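Local coordinates for protein Rho guanine nucleotide exchange factor 11 (Homo sapiens, PDB 5JHH) that probably promotes exchange of GDP for GTP on the small GTPase RhoA through its DH and PH domains, and is captured here in complex with RhoA, at residues H37-L41 with S165-R169; L44-Y49 with F67-P71; Q124-L128 with L159-I164; S79-M84 with L100-F105. Where two conformers were deposited one is given. Residue numbers count along the deposited sequence, not the author numbering.

Contact 1 of 4, residues H37-L41 with S165-R169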
loop_
_atom_site.group_PDB
_atom_site.type_symbol
_atom_site.label_atom_id
_atom_site.label_comp_id
_atom_site.label_asym_id
_atom_site.label_seq_id
_atom_site.Cartn_x
_atom_site.Cartn_y
_atom_site.Cartn_z
ATOM N N HIS A 37 6.138 18.180 -5.178
ATOM C CA HIS A 37 6.804 17.063 -4.552
ATOM C C HIS A 37 8.225 17.431 -4.173
ATOM O O HIS A 37 8.693 17.207 -3.069
ATOM C CB HIS A 37 6.766 15.846 -5.458
ATOM C CG HIS A 37 7.505 14.705 -4.892
ATOM N ND1 HIS A 37 8.742 14.322 -5.363
ATOM C CD2 HIS A 37 7.255 13.940 -3.817
ATOM C CE1 HIS A 37 9.205 13.343 -4.614
ATOM N NE2 HIS A 37 8.329 13.114 -3.658
ATOM N N LEU A 38 8.881 18.079 -5.085
ATOM C CA LEU A 38 10.170 18.669 -4.825
ATOM C C LEU A 38 10.137 19.536 -3.595
ATOM O O LEU A 38 11.051 19.516 -2.782
ATOM C CB LEU A 38 10.614 19.441 -6.043
ATOM C CG LEU A 38 12.013 20.035 -6.053
ATOM C CD1 LEU A 38 13.064 19.020 -5.630
ATOM C CD2 LEU A 38 12.320 20.537 -7.457
ATOM N N ARG A 39 9.064 20.288 -3.425
ATOM C CA ARG A 39 8.949 21.133 -2.245
ATOM C C ARG A 39 9.000 20.275 -0.997
ATOM O O ARG A 39 9.748 20.570 -0.056
ATOM C CB ARG A 39 7.657 21.945 -2.275
ATOM C CG ARG A 39 7.635 23.130 -1.315
ATOM C CD ARG A 39 6.219 23.401 -0.793
ATOM N NE ARG A 39 6.250 23.917 0.565
ATOM C CZ ARG A 39 5.855 23.240 1.639
ATOM N NH1 ARG A 39 5.932 23.805 2.811
ATOM N NH2 ARG A 39 5.362 22.012 1.547
ATOM N N THR A 40 8.245 19.180 -1.006
ATOM C CA THR A 40 8.196 18.316 0.144
ATOM C C THR A 40 9.554 17.709 0.453
ATOM O O THR A 40 9.931 17.583 1.604
ATOM C CB THR A 40 7.190 17.197 -0.078
ATOM O OG1 THR A 40 5.916 17.768 -0.295
ATOM C CG2 THR A 40 7.083 16.281 1.110
ATOM N N LEU A 41 10.307 17.337 -0.560
ATOM C CA LEU A 41 11.613 16.821 -0.282
ATOM C C LEU A 41 12.513 17.874 0.352
ATOM O O LEU A 41 13.388 17.531 1.184
ATOM C CB LEU A 41 12.292 16.267 -1.519
ATOM C CG LEU A 41 11.555 15.147 -2.233
ATOM C CD1 LEU A 41 12.344 14.757 -3.481
ATOM C CD2 LEU A 41 11.344 13.939 -1.357
ATOM N N SER A 165 6.568 10.384 1.077
ATOM C CA SER A 165 6.092 11.057 -0.112
ATOM C C SER A 165 6.786 10.534 -1.355
ATOM O O SER A 165 6.199 10.557 -2.409
ATOM C CB SER A 165 6.308 12.564 0.002
ATOM O OG SER A 165 7.719 12.725 0.101
ATOM N N GLU A 166 8.023 10.065 -1.274
ATOM C CA GLU A 166 8.630 9.588 -2.470
ATOM C C GLU A 166 7.935 8.319 -3.005
ATOM O O GLU A 166 7.609 8.221 -4.188
ATOM C CB GLU A 166 10.089 9.265 -2.240
ATOM C CG GLU A 166 10.786 8.843 -3.541
ATOM C CD GLU A 166 11.037 9.992 -4.480
ATOM O OE1 GLU A 166 10.981 11.131 -3.997
ATOM O OE2 GLU A 166 11.318 9.761 -5.688
ATOM N N MET A 167 7.753 7.324 -2.152
ATOM C CA MET A 167 7.033 6.142 -2.576
ATOM C C MET A 167 5.714 6.556 -3.145
ATOM O O MET A 167 5.337 6.126 -4.234
ATOM C CB MET A 167 6.822 5.157 -1.437
ATOM C CG MET A 167 6.055 3.909 -1.834
ATOM S SD MET A 167 4.265 4.059 -1.859
ATOM C CE MET A 167 3.904 4.268 -0.116
ATOM N N GLN A 168 5.002 7.421 -2.452
ATOM C CA GLN A 168 3.669 7.841 -2.948
ATOM C C GLN A 168 3.742 8.563 -4.295
ATOM O O GLN A 168 2.910 8.363 -5.141
ATOM C CB GLN A 168 2.934 8.740 -1.953
ATOM C CG GLN A 168 2.653 8.084 -0.604
ATOM C CD GLN A 168 1.919 9.045 0.339
ATOM O OE1 GLN A 168 0.904 8.690 0.959
ATOM N NE2 GLN A 168 2.416 10.281 0.423
ATOM N N ARG A 169 4.762 9.374 -4.485
ATOM C CA ARG A 169 4.933 10.047 -5.743
ATOM C C ARG A 169 5.143 9.052 -6.909
ATOM O O ARG A 169 4.520 9.151 -7.943
ATOM C CB ARG A 169 6.095 11.024 -5.633
ATOM C CG ARG A 169 6.289 11.838 -6.876
ATOM C CD ARG A 169 4.974 12.460 -7.318
ATOM N NE ARG A 169 5.208 13.349 -8.440
ATOM C CZ ARG A 169 4.264 14.013 -9.088
ATOM N NH1 ARG A 169 3.021 13.920 -8.721
ATOM N NH2 ARG A 169 4.596 14.778 -10.114
#

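Contact 2 of 4, residues L44-Y49 with F67-P71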
loop_
_atom_site.group_PDB
_atom_site.type_symbol
_atom_site.label_atom_id
_atom_site.label_comp_id
_atom_site.label_asym_id
_atom_site.label_seq_id
_atom_site.Cartn_x
_atom_site.Cartn_y
_atom_site.Cartn_z
ATOM N N LEU A 44 11.861 18.056 3.884
ATOM C CA LEU A 44 12.519 17.017 4.612
ATOM C C LEU A 44 13.967 17.415 4.846
ATOM O O LEU A 44 14.549 17.140 5.910
ATOM C CB LEU A 44 12.489 15.686 3.856
ATOM C CG LEU A 44 11.145 14.982 3.740
ATOM C CD1 LEU A 44 11.270 13.794 2.805
ATOM C CD2 LEU A 44 10.681 14.492 5.110
ATOM N N ASP A 45 14.570 18.024 3.837
ATOM C CA ASP A 45 15.991 18.368 3.934
ATOM C C ASP A 45 16.227 19.433 4.984
ATOM O O ASP A 45 17.039 19.284 5.868
ATOM C CB ASP A 45 16.489 18.866 2.597
ATOM C CG ASP A 45 17.960 19.085 2.581
ATOM O OD1 ASP A 45 18.655 18.224 3.118
ATOM O OD2 ASP A 45 18.430 20.101 2.022
ATOM N N LEU A 46 15.479 20.507 4.892
ATOM C CA LEU A 46 15.808 21.655 5.650
ATOM C C LEU A 46 15.277 21.515 7.077
ATOM O O LEU A 46 15.981 21.840 7.997
ATOM C CB LEU A 46 15.254 22.906 4.954
ATOM C CG LEU A 46 15.001 24.143 5.845
ATOM C CD1 LEU A 46 16.316 24.868 6.155
ATOM C CD2 LEU A 46 13.952 25.087 5.234
ATOM N N ILE A 47 14.038 21.070 7.269
ATOM C CA ILE A 47 13.454 21.078 8.606
ATOM C C ILE A 47 13.965 19.895 9.442
ATOM O O ILE A 47 14.086 20.023 10.664
ATOM C CB ILE A 47 11.916 21.021 8.570
ATOM C CG1 ILE A 47 11.326 22.228 7.834
ATOM C CG2 ILE A 47 11.332 20.965 9.970
ATOM C CD1 ILE A 47 11.720 23.569 8.401
ATOM N N PHE A 48 14.273 18.762 8.796
ATOM C CA PHE A 48 14.625 17.572 9.534
ATOM C C PHE A 48 16.083 17.175 9.346
ATOM O O PHE A 48 16.885 17.228 10.283
ATOM C CB PHE A 48 13.688 16.434 9.164
ATOM C CG PHE A 48 12.242 16.671 9.569
ATOM C CD1 PHE A 48 11.822 16.432 10.856
ATOM C CD2 PHE A 48 11.340 17.204 8.681
ATOM C CE1 PHE A 48 10.520 16.680 11.236
ATOM C CE2 PHE A 48 10.010 17.396 9.036
ATOM C CZ PHE A 48 9.608 17.173 10.328
ATOM N N TYR A 49 16.418 16.750 8.142
ATOM C CA TYR A 49 17.693 16.111 7.875
ATOM C C TYR A 49 18.883 16.961 8.266
ATOM O O TYR A 49 19.714 16.529 9.065
ATOM C CB TYR A 49 17.816 15.715 6.391
ATOM C CG TYR A 49 19.168 15.130 6.069
ATOM C CD1 TYR A 49 19.605 13.972 6.660
ATOM C CD2 TYR A 49 20.027 15.778 5.187
ATOM C CE1 TYR A 49 20.880 13.445 6.389
ATOM C CE2 TYR A 49 21.283 15.281 4.894
ATOM C CZ TYR A 49 21.701 14.108 5.492
ATOM O OH TYR A 49 22.923 13.627 5.173
ATOM N N PHE A 67 17.827 8.726 6.331
ATOM C CA PHE A 67 17.978 9.579 5.171
ATOM C C PHE A 67 19.218 9.143 4.374
ATOM O O PHE A 67 20.238 9.752 4.427
ATOM C CB PHE A 67 18.144 11.033 5.553
ATOM C CG PHE A 67 16.944 11.680 6.106
ATOM C CD1 PHE A 67 15.896 11.997 5.322
ATOM C CD2 PHE A 67 16.889 12.010 7.422
ATOM C CE1 PHE A 67 14.818 12.623 5.828
ATOM C CE2 PHE A 67 15.804 12.622 7.946
ATOM C CZ PHE A 67 14.763 12.932 7.147
ATOM N N PRO A 68 19.041 7.989 3.598
ATOM C CA PRO A 68 20.257 7.509 2.933
ATOM C C PRO A 68 20.891 8.368 1.870
ATOM O O PRO A 68 22.079 8.390 1.779
ATOM C CB PRO A 68 19.813 6.228 2.273
ATOM C CG PRO A 68 18.730 5.756 3.077
ATOM C CD PRO A 68 17.946 6.951 3.282
ATOM N N ASN A 69 20.097 9.019 1.042
ATOM C CA ASN A 69 20.566 9.605 -0.175
ATOM C C ASN A 69 19.642 10.710 -0.609
ATOM O O ASN A 69 19.257 10.799 -1.732
ATOM C CB ASN A 69 20.613 8.522 -1.229
ATOM C CG ASN A 69 19.275 7.869 -1.427
ATOM O OD1 ASN A 69 18.400 8.031 -0.658
ATOM N ND2 ASN A 69 19.151 7.128 -2.449
ATOM N N LEU A 70 19.297 11.551 0.330
ATOM C CA LEU A 70 18.348 12.603 0.122
ATOM C C LEU A 70 18.776 13.631 -0.910
ATOM O O LEU A 70 17.995 14.005 -1.737
ATOM C CB LEU A 70 17.988 13.269 1.441
ATOM C CG LEU A 70 16.870 14.294 1.439
ATOM C CD1 LEU A 70 15.623 13.781 0.820
ATOM C CD2 LEU A 70 16.553 14.842 2.798
ATOM N N PRO A 71 20.105 14.079 -0.802
ATOM C CA PRO A 71 20.476 15.060 -1.822
ATOM C C PRO A 71 20.420 14.530 -3.230
ATOM O O PRO A 71 20.148 15.275 -4.111
ATOM C CB PRO A 71 21.897 15.440 -1.474
ATOM C CG PRO A 71 22.030 15.177 -0.068
ATOM C CD PRO A 71 21.334 13.914 0.107
#

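Contact 3 of 4, residues Q124-L128 with L159-I164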
loop_
_atom_site.group_PDB
_atom_site.type_symbol
_atom_site.label_atom_id
_atom_site.label_comp_id
_atom_site.label_asym_id
_atom_site.label_seq_id
_atom_site.Cartn_x
_atom_site.Cartn_y
_atom_site.Cartn_z
ATOM N N GLN A 124 12.749 2.056 5.256
ATOM C CA GLN A 124 12.113 3.194 5.896
ATOM C C GLN A 124 11.206 2.776 7.036
ATOM O O GLN A 124 11.122 3.452 8.010
ATOM C CB GLN A 124 11.346 3.984 4.849
ATOM C CG GLN A 124 10.968 5.388 5.267
ATOM C CD GLN A 124 10.274 6.155 4.158
ATOM O OE1 GLN A 124 9.077 6.019 3.969
ATOM N NE2 GLN A 124 11.039 6.976 3.416
ATOM N N SER A 125 10.534 1.653 6.936
ATOM C CA SER A 125 9.592 1.267 7.995
ATOM C C SER A 125 10.315 0.985 9.300
ATOM O O SER A 125 9.854 1.339 10.405
ATOM C CB SER A 125 8.810 0.036 7.555
ATOM O OG SER A 125 9.676 -1.059 7.289
ATOM N N ILE A 126 11.502 0.436 9.156
ATOM C CA ILE A 126 12.346 0.109 10.282
ATOM C C ILE A 126 12.948 1.363 10.906
ATOM O O ILE A 126 12.879 1.561 12.112
ATOM C CB ILE A 126 13.424 -0.870 9.845
ATOM C CG1 ILE A 126 12.756 -2.165 9.389
ATOM C CG2 ILE A 126 14.339 -1.201 11.002
ATOM C CD1 ILE A 126 13.500 -2.907 8.310
ATOM N N ALA A 127 13.438 2.272 10.087
ATOM C CA ALA A 127 13.980 3.512 10.626
ATOM C C ALA A 127 12.920 4.325 11.367
ATOM O O ALA A 127 13.215 4.979 12.388
ATOM C CB ALA A 127 14.571 4.360 9.528
ATOM N N LEU A 128 11.703 4.315 10.851
ATOM C CA LEU A 128 10.645 5.058 11.506
ATOM C C LEU A 128 10.219 4.459 12.830
ATOM O O LEU A 128 9.836 5.191 13.688
ATOM C CB LEU A 128 9.425 5.128 10.613
ATOM C CG LEU A 128 9.579 6.066 9.440
ATOM C CD1 LEU A 128 8.352 5.981 8.526
ATOM C CD2 LEU A 128 9.805 7.503 9.912
ATOM N N LEU A 159 6.844 13.871 10.521
ATOM C CA LEU A 159 7.923 13.362 9.710
ATOM C C LEU A 159 7.541 12.046 9.050
ATOM O O LEU A 159 7.719 11.892 7.854
ATOM C CB LEU A 159 9.168 13.206 10.567
ATOM C CG LEU A 159 10.532 12.809 9.980
ATOM C CD1 LEU A 159 10.736 11.329 10.154
ATOM C CD2 LEU A 159 10.800 13.205 8.552
ATOM N N ARG A 160 6.927 11.141 9.797
ATOM C CA ARG A 160 6.485 9.881 9.216
ATOM C C ARG A 160 5.435 10.066 8.122
ATOM O O ARG A 160 5.343 9.237 7.237
ATOM C CB ARG A 160 6.030 8.859 10.283
ATOM C CG ARG A 160 4.954 9.284 11.315
ATOM C CD ARG A 160 4.240 8.038 11.904
ATOM N NE ARG A 160 4.217 6.923 10.915
ATOM C CZ ARG A 160 4.915 5.783 10.995
ATOM N NH1 ARG A 160 4.883 4.922 9.986
ATOM N NH2 ARG A 160 5.646 5.500 12.076
ATOM N N ASP A 161 4.723 11.190 8.129
ATOM C CA ASP A 161 3.710 11.445 7.141
ATOM C C ASP A 161 4.332 12.073 5.917
ATOM O O ASP A 161 3.684 12.099 4.884
ATOM C CB ASP A 161 2.563 12.389 7.658
ATOM C CG ASP A 161 1.980 11.975 9.026
ATOM O OD1 ASP A 161 1.710 10.743 9.270
ATOM O OD2 ASP A 161 1.766 12.917 9.874
ATOM N N LEU A 162 5.528 12.651 6.017
ATOM C CA LEU A 162 6.147 13.371 4.884
ATOM C C LEU A 162 7.187 12.517 4.149
ATOM O O LEU A 162 7.391 12.617 2.934
ATOM C CB LEU A 162 6.849 14.617 5.423
ATOM C CG LEU A 162 5.945 15.668 6.070
ATOM C CD1 LEU A 162 6.681 16.635 6.970
ATOM C CD2 LEU A 162 5.193 16.455 4.990
ATOM N N ILE A 163 7.872 11.666 4.900
ATOM C CA ILE A 163 9.028 10.943 4.367
ATOM C C ILE A 163 8.621 9.824 3.380
ATOM O O ILE A 163 9.415 9.355 2.571
ATOM C CB ILE A 163 9.856 10.388 5.514
ATOM C CG1 ILE A 163 11.284 10.145 5.087
ATOM C CG2 ILE A 163 9.258 9.130 6.042
ATOM C CD1 ILE A 163 12.164 9.605 6.186
ATOM N N ILE A 164 7.372 9.423 3.475
ATOM C CA ILE A 164 6.789 8.472 2.570
ATOM C C ILE A 164 6.382 9.087 1.229
ATOM O O ILE A 164 5.973 8.385 0.315
ATOM C CB ILE A 164 5.582 7.800 3.234
ATOM C CG1 ILE A 164 5.238 6.538 2.497
ATOM C CG2 ILE A 164 4.370 8.725 3.256
ATOM C CD1 ILE A 164 4.121 5.780 3.098
#

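Contact 4 of 4, residues S79-M84 with L100-F105. With GOL (glycerol), chain E.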
loop_
_atom_site.group_PDB
_atom_site.type_symbol
_atom_site.label_atom_id
_atom_site.label_comp_id
_atom_site.label_asym_id
_atom_site.label_seq_id
_atom_site.Cartn_x
_atom_site.Cartn_y
_atom_site.Cartn_z
ATOM N N SER A 79 16.249 18.100 -11.437
ATOM C CA SER A 79 16.658 18.080 -12.818
ATOM C C SER A 79 15.438 17.917 -13.694
ATOM O O SER A 79 15.230 18.670 -14.618
ATOM C CB SER A 79 17.697 16.986 -13.088
ATOM O OG SER A 79 17.167 15.677 -12.859
ATOM N N TRP A 80 14.593 16.955 -13.384
ATOM C CA TRP A 80 13.403 16.736 -14.190
ATOM C C TRP A 80 12.498 17.971 -14.149
ATOM O O TRP A 80 11.991 18.447 -15.160
ATOM C CB TRP A 80 12.631 15.498 -13.700
ATOM C CG TRP A 80 11.733 14.919 -14.723
ATOM C CD1 TRP A 80 12.004 14.813 -16.044
ATOM C CD2 TRP A 80 10.438 14.315 -14.526
ATOM N NE1 TRP A 80 10.968 14.199 -16.692
ATOM C CE2 TRP A 80 9.986 13.898 -15.789
ATOM C CE3 TRP A 80 9.591 14.145 -13.411
ATOM C CZ2 TRP A 80 8.744 13.251 -15.977
ATOM C CZ3 TRP A 80 8.378 13.520 -13.577
ATOM C CH2 TRP A 80 7.956 13.072 -14.870
ATOM N N CYS A 81 12.302 18.477 -12.955
ATOM C CA CYS A 81 11.558 19.689 -12.784
ATOM C C CYS A 81 12.091 20.840 -13.644
ATOM O O CYS A 81 11.316 21.554 -14.242
ATOM C CB CYS A 81 11.641 20.094 -11.356
ATOM S SG CYS A 81 10.065 20.549 -10.750
ATOM N N GLU A 82 13.402 21.037 -13.691
ATOM C CA GLU A 82 13.964 22.106 -14.519
ATOM C C GLU A 82 13.735 21.855 -16.032
ATOM O O GLU A 82 13.571 22.816 -16.790
ATOM C CB GLU A 82 15.467 22.344 -14.246
ATOM C CG GLU A 82 15.809 23.015 -12.903
ATOM C CD GLU A 82 15.306 24.462 -12.757
ATOM O OE1 GLU A 82 15.860 25.358 -13.428
ATOM O OE2 GLU A 82 14.377 24.729 -11.944
ATOM N N ALA A 83 13.734 20.596 -16.475
ATOM C CA ALA A 83 13.417 20.308 -17.876
ATOM C C ALA A 83 11.948 20.596 -18.167
ATOM O O ALA A 83 11.613 20.956 -19.285
ATOM C CB ALA A 83 13.770 18.872 -18.255
ATOM N N MET A 84 11.068 20.441 -17.180
ATOM C CA MET A 84 9.668 20.795 -17.351
ATOM C C MET A 84 9.511 22.302 -17.550
ATOM O O MET A 84 8.675 22.756 -18.324
ATOM C CB MET A 84 8.818 20.345 -16.145
ATOM C CG MET A 84 8.668 18.847 -15.976
ATOM S SD MET A 84 7.842 18.430 -14.407
ATOM C CE MET A 84 7.627 16.674 -14.685
ATOM N N LEU A 100 10.455 14.001 -22.767
ATOM C CA LEU A 100 10.649 14.389 -21.404
ATOM C C LEU A 100 10.312 13.221 -20.448
ATOM O O LEU A 100 11.082 12.916 -19.547
ATOM C CB LEU A 100 9.799 15.611 -21.114
ATOM C CG LEU A 100 9.864 16.222 -19.724
ATOM C CD1 LEU A 100 11.276 16.587 -19.299
ATOM C CD2 LEU A 100 8.998 17.449 -19.718
ATOM N N MET A 101 9.234 12.491 -20.717
ATOM C CA MET A 101 8.898 11.333 -19.897
ATOM C C MET A 101 9.947 10.248 -19.999
ATOM O O MET A 101 10.349 9.653 -18.988
ATOM C CB MET A 101 7.555 10.776 -20.288
ATOM C CG MET A 101 6.404 11.784 -20.239
ATOM S SD MET A 101 6.077 12.412 -18.591
ATOM C CE MET A 101 6.713 14.046 -18.709
ATOM N N LEU A 102 10.393 9.951 -21.213
ATOM C CA LEU A 102 11.443 8.963 -21.366
ATOM C C LEU A 102 12.771 9.411 -20.750
ATOM O O LEU A 102 13.574 8.576 -20.361
ATOM C CB LEU A 102 11.674 8.590 -22.839
ATOM C CG LEU A 102 10.456 8.000 -23.561
ATOM C CD1 LEU A 102 10.754 7.863 -25.053
ATOM C CD2 LEU A 102 10.067 6.647 -22.982
ATOM N N ALA A 103 13.022 10.706 -20.686
ATOM C CA ALA A 103 14.251 11.153 -20.119
ATOM C C ALA A 103 14.294 10.897 -18.585
ATOM O O ALA A 103 15.377 10.869 -17.975
ATOM C CB ALA A 103 14.477 12.617 -20.446
ATOM N N ARG A 104 13.138 10.678 -17.973
ATOM C CA ARG A 104 13.117 10.297 -16.544
ATOM C C ARG A 104 12.896 8.816 -16.285
ATOM O O ARG A 104 13.357 8.273 -15.291
ATOM C CB ARG A 104 12.079 11.107 -15.776
ATOM C CG ARG A 104 12.207 11.080 -14.237
ATOM C CD ARG A 104 13.446 10.286 -13.762
ATOM N NE ARG A 104 14.544 11.124 -13.507
ATOM C CZ ARG A 104 15.806 10.785 -13.396
ATOM N NH1 ARG A 104 16.277 9.570 -13.598
ATOM N NH2 ARG A 104 16.606 11.758 -13.108
ATOM N N PHE A 105 12.175 8.148 -17.148
ATOM C CA PHE A 105 11.657 6.842 -16.792
ATOM C C PHE A 105 12.128 5.729 -17.649
ATOM O O PHE A 105 11.690 4.599 -17.454
ATOM C CB PHE A 105 10.124 6.861 -16.870
ATOM C CG PHE A 105 9.491 7.829 -15.948
ATOM C CD1 PHE A 105 9.750 7.775 -14.588
ATOM C CD2 PHE A 105 8.564 8.755 -16.416
ATOM C CE1 PHE A 105 9.165 8.702 -13.721
ATOM C CE2 PHE A 105 7.950 9.637 -15.550
ATOM C CZ PHE A 105 8.274 9.615 -14.193
HETATM C C1 GOL E . 16.264 15.756 -17.720
HETATM O O1 GOL E . 14.839 15.695 -17.775
HETATM C C2 GOL E . 16.872 14.634 -16.851
HETATM O O2 GOL E . 17.803 15.303 -16.030
HETATM C C3 GOL E . 15.893 13.784 -16.009
HETATM O O3 GOL E . 15.731 14.214 -14.630
#

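Contact 1 of 4, residues H37-L41 with S165-R169
Two helices of the DH (RhoGEF) bundle meet here in a buried contact of closely packed polar and aliphatic side chains, whose polar ends bond mostly outside the two segments: 37-41 lies on helix 18-54 and 165-169 opens helix 165-182. The segments run nearly antiparallel, 161° between their directions, with axes 10.7 Å apart at closest approach; the far side of 165-169 faces RhoA. His37 buries the most surface of any residue here. Its ring lies under the aliphatic part of Arg169, whose CG stands 3.7 Å from the His37 ring centroid, a CH-pi contact. Glu166 approaches the edge of the same ring. Thr40 CG2 packs 3.8 Å from Ser165 OG, a hydroxyl bonded back to Leu162 O. The charged ends are engaged elsewhere: Arg169 forms a salt bridge with Glu34, while Glu166 OE2 bonds His77 of helix 70-89, whose ring meets His37 edge-to-face. The buried charges are thus paired inside the bundle, with Glu34 and His77.

Contact 2 of 4, residues L44-Y49 with F67-P71
The 44-49 segment of helix 18-54 contains a wider pi-type turn, in which Tyr49 N bonds Leu44 O at 2.9 Å while the bond from Phe48 N to Leu44 O, 3.3 Å, is weak. Facing it, 67-69 form the turn between helices 60-66 and 70-89, and 70-71 begin the latter: Phe67 leaves the helical conformation, and Asn69 occupies the N-cap position. Nearest CA pairs are Tyr49-Phe67 at 7.1 Å and Asp45-Leu70 at 7.3 Å. Phe67 and Leu70 both point toward the helix. Tyr49 turns its ring edge to the face of Phe67 in an offset edge-to-face pair, centroids 5.2 Å apart and planes at 61°, and Tyr49 CB stands 3.9 Å from the Phe67 ring centroid as a CH-pi contact. Leu44 CB lies 4.3 Å from Phe67 CE1, and Leu70 CD2 sits 3.9 Å from Tyr49 CB. Phe67 also touches Ile163. Aromatic and aliphatic side chains here pack an interhelical turn against a long helix of the all-helical DH domain.

Contact 3 of 4, residues Q124-L128 with L159-I164
Leu128 and Gln124, one turn apart on helix 124-137, point their side chains at 159-164, a weakly helical turn that leads into helix 165-182. Gln124 is extended, with chi1 and chi2 both t, so its amide spans the gap: Gln124 NE2 gives a weak hydrogen bond to Ile163 O, 3.0 Å and 134°, and Gln124 OE1 lies 3.6 Å from Ile164 CA. Leu128 is in the m,t rotamer, and both its methyls lie near Ile163 CG2, Leu128 CD1 at 4.1 Å and Leu128 CD2 at 4.2 Å; Leu128 CD2 is also 3.9 Å from Leu159 CD1, and Leu128 CD1 covers one face of the Arg160 guanidinium, 3.9 Å from Arg160 NH1. Arg160 starts at chi1 p and bends at chi3, near -30°, which folds its guanidinium back over Leu128. Its NE makes a long, weak ion pair with an acidic side chain of RhoA. Elsewhere Leu159 and Leu162 press against Leu44 and Phe48 of helix 18-54, and Ile163 touches Leu66 of helix 60-66, so 159-164 is held between helix 124-137 on one side and helices 18-54 and 60-66 on others, with RhoA also packing on both segments.

Contact 4 of 4, residues S79-M84 with L100-F105
Ser79 of helix 70-89 begins the contact beside a bound glycerol; the two helices are almost antiparallel, 173° between directions, with axes 10.7 Å apart at closest approach. Ser79 OG accepts a 2.7 Å hydrogen bond from glycerol O3, and Arg104 NH2 gives O3 a weak one of 3.0 Å, so a molecule probably from the crystallisation liquor bridges the helices. Trp80 follows as the main knob, set in a hole formed by Leu100, Met101, Arg104 and Phe105 of helix 98-105. Its indole nitrogen, Trp80 NE1, bonds Leu100 O at 3.1 Å and 160°. Arg104 CB stands 3.5 Å from the centroid of the Trp80 five-membered ring, a CH-pi contact over the face, while Phe105 turns its edge to the face of the six-membered ring, centroids 5.0 Å apart and planes at 74°. At the edge of that ring Met101 SD, 5.2 Å from its centroid, makes a Met-aromatic contact. Ala83 CB packs 3.5 Å from Leu100 CD1, and Met84 CG lies 4.0 Å from Leu100 CD2. Met84 also leans on Phe31 and Glu34 of helix 18-54, while Met101 and Phe105 reach helix 189-227. The knob-into-hole packing of Trp80 thus combines apolar and aromatic contact over a face and along the edge of its indole with a hydrogen bond from the indole nitrogen to a backbone carbonyl.

How the contacts relate
All four contacts are buried within the helical DH domain, but differ in what they face. Contacts 1 and 2 share helix 18-54, and contacts 2 and 4 share helix 70-89 without touching. Contacts 2 and 3 mesh most closely: Leu44 CD2 lies 3.7 Å from Leu159 CD2. Contact 1 touches contact 3 through Thr40 and Leu162, and contact 4 through Leu38 and Cys81. Contact 1 is set by charged side chains bonded outside it, contacts 2 and 4 by aromatic pairs, and contact 3 by leucine and isoleucine packing with one weak amide bond. RhoA reaches contacts 1 and 3; contact 4, farthest from the chain centre, is not touched by RhoA and has a glycerol bound.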